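Local atomic coordinates of putative RnfG subunit of electron transport complex (Thermotoga maritima, PDB entry 3DCZ), a protein that probably binds FMN and carries electrons within a membrane-bound complex that couples electron transfer to the translocation of ions. Residues L197-R200 with Y201-V205. Residues are numbered along the deposited sequence; the frame is centred on the assembly and turned at random.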
loop_
_atom_site.group_PDB
_atom_site.type_symbol
_atom_site.label_atom_id
_atom_site.label_comp_id
_atom_site.label_asym_id
_atom_site.label_seq_id
_atom_site.Cartn_x
_atom_site.Cartn_y
_atom_site.Cartn_z
ATOM N N LEU A 197 2.575 8.118 4.119
ATOM C CA LEU A 197 3.853 7.999 4.799
ATOM C C LEU A 197 4.775 6.971 4.175
ATOM O O LEU A 197 5.997 7.179 4.092
ATOM C CB LEU A 197 3.642 7.707 6.292
ATOM C CG LEU A 197 3.023 8.844 7.107
ATOM C CD1 LEU A 197 2.778 8.349 8.529
ATOM C CD2 LEU A 197 3.947 10.040 7.042
HETATM N N MSE A 198 4.216 5.827 3.783
HETATM C CA MSE A 198 5.011 4.797 3.140
HETATM C C MSE A 198 5.620 5.322 1.837
HETATM O O MSE A 198 6.777 5.071 1.532
HETATM C CB MSE A 198 4.138 3.555 2.893
HETATM C CG MSE A 198 3.991 2.691 4.115
HETATM SE SE MSE A 198 2.855 1.121 3.653
HETATM C CE MSE A 198 1.638 2.038 4.384
ATOM N N TYR A 199 4.823 6.083 1.091
ATOM C CA TYR A 199 5.318 6.723 -0.134
ATOM C C TYR A 199 6.441 7.716 0.171
ATOM O O TYR A 199 7.485 7.704 -0.495
ATOM C CB TYR A 199 4.174 7.383 -0.873
ATOM C CG TYR A 199 4.601 8.138 -2.106
ATOM C CD1 TYR A 199 4.980 7.463 -3.286
ATOM C CD2 TYR A 199 4.609 9.532 -2.116
ATOM C CE1 TYR A 199 5.367 8.188 -4.421
ATOM C CE2 TYR A 199 5.003 10.237 -3.248
ATOM C CZ TYR A 199 5.370 9.554 -4.391
ATOM O OH TYR A 199 5.714 10.292 -5.532
ATOM N N ARG A 200 6.248 8.544 1.202
ATOM C CA ARG A 200 7.289 9.460 1.620
ATOM C C ARG A 200 8.580 8.729 1.908
ATOM O O ARG A 200 9.642 9.126 1.458
ATOM C CB ARG A 200 6.864 10.214 2.841
ATOM C CG ARG A 200 6.072 11.420 2.544
ATOM C CD ARG A 200 5.817 12.172 3.848
ATOM N NE ARG A 200 7.024 12.637 4.530
ATOM C CZ ARG A 200 7.033 13.234 5.732
ATOM N NH1 ARG A 200 5.915 13.373 6.435
ATOM N NH2 ARG A 200 8.145 13.672 6.244
ATOM N N TYR A 201 8.467 7.653 2.663
ATOM C CA TYR A 201 9.652 6.882 3.034
ATOM C C TYR A 201 10.343 6.298 1.806
ATOM O O TYR A 201 11.535 6.441 1.655
ATOM C CB TYR A 201 9.252 5.774 4.028
ATOM C CG TYR A 201 10.436 4.925 4.424
ATOM C CD1 TYR A 201 11.239 5.297 5.494
ATOM C CD2 TYR A 201 10.792 3.795 3.692
ATOM C CE1 TYR A 201 12.358 4.558 5.863
ATOM C CE2 TYR A 201 11.914 3.037 4.079
ATOM C CZ TYR A 201 12.679 3.439 5.165
ATOM O OH TYR A 201 13.780 2.718 5.565
ATOM N N LEU A 202 9.583 5.660 0.916
ATOM C CA LEU A 202 10.172 5.102 -0.316
ATOM C C LEU A 202 10.895 6.164 -1.144
ATOM O O LEU A 202 11.972 5.924 -1.685
ATOM C CB LEU A 202 9.103 4.457 -1.188
ATOM C CG LEU A 202 8.552 3.134 -0.702
ATOM C CD1 LEU A 202 7.416 2.624 -1.631
ATOM C CD2 LEU A 202 9.679 2.109 -0.628
ATOM N N GLU A 203 10.272 7.319 -1.285
ATOM C CA GLU A 203 10.908 8.432 -1.988
ATOM C C GLU A 203 12.220 8.860 -1.338
ATOM O O GLU A 203 13.186 9.148 -2.067
ATOM C CB GLU A 203 9.954 9.621 -2.060
ATOM C CG GLU A 203 8.830 9.408 -3.052
ATOM C CD GLU A 203 9.306 9.479 -4.479
ATOM O OE1 GLU A 203 10.072 10.401 -4.784
ATOM O OE2 GLU A 203 8.927 8.638 -5.293
ATOM N N GLU A 204 12.248 8.890 -0.001
ATOM C CA GLU A 204 13.451 9.287 0.768
ATOM C C GLU A 204 14.597 8.311 0.535
ATOM O O GLU A 204 15.752 8.726 0.348
ATOM C CB GLU A 204 13.210 9.290 2.272
ATOM C CG GLU A 204 12.489 10.458 2.886
ATOM C CD GLU A 204 12.300 10.238 4.399
ATOM O OE1 GLU A 204 13.264 9.772 5.049
ATOM O OE2 GLU A 204 11.187 10.483 4.913
ATOM N N VAL A 205 14.305 7.020 0.593
ATOM C CA VAL A 205 15.353 6.004 0.497
ATOM C C VAL A 205 15.735 5.695 -0.955
ATOM O O VAL A 205 16.755 5.066 -1.191
ATOM C CB VAL A 205 15.015 4.742 1.330
ATOM C CG1 VAL A 205 14.848 5.146 2.796
ATOM C CG2 VAL A 205 13.772 4.034 0.818
HETATM O O HOH W 1 9.830 12.998 3.048
#
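Glu204 OE2 is gripped by two groups: it is hydrogen-bonded to Tyr64 OH, and a water gives it a further, weak bond. The same water accepts from Arg200 NE at 3.2 Å, lying in the plane of the guanidinium at its edge. The other carboxylate oxygen, Glu204 OE1, forms a salt bridge with Lys62 NZ, which probably favours the charged form of Glu204. Arg200 and Glu204, one helical turn apart, are thus linked through water and not by a direct salt bridge: Arg200 NH2 stays 4.6 Å from Glu204 OE2. In Arg200 the bend at chi3 (61°) swings NE toward the Glu204 turn, where it meets the water.

Tyr199 and Glu203, also one turn apart, meet on another side of the helix. Glu203 CG lies over one face of the Tyr199 ring in a CH-pi contact, 3.9 Å from the ring centroid. The carboxylate plane is turned 35° from the ring. Glu203 OE2 comes within 3.6 Å of Tyr199 OH. This carboxylate oxygen is buried by the contact and has no polar partner in the model. The bend at chi2 of Glu203 (-72°) carries the carboxylate alongside the ring toward its hydroxyl end.

Main-chain i to i+4 bonds join the two turns as in any alpha helix. Leu202 N to Met198 O, at 2.9 Å, is one of them.

The turns belong to helix 188-206, which packs on the antiparallel sheet. Selenomethionine Met198 and Leu202 face strands 83-90 and 98-107, touching Leu87 and Phe104. Tyr199 and Glu203 reach Phe111 of strand 110-120. Leu197, Arg200 and Tyr201 lie against Tyr64 of strand 59-64, at the other edge of the sheet.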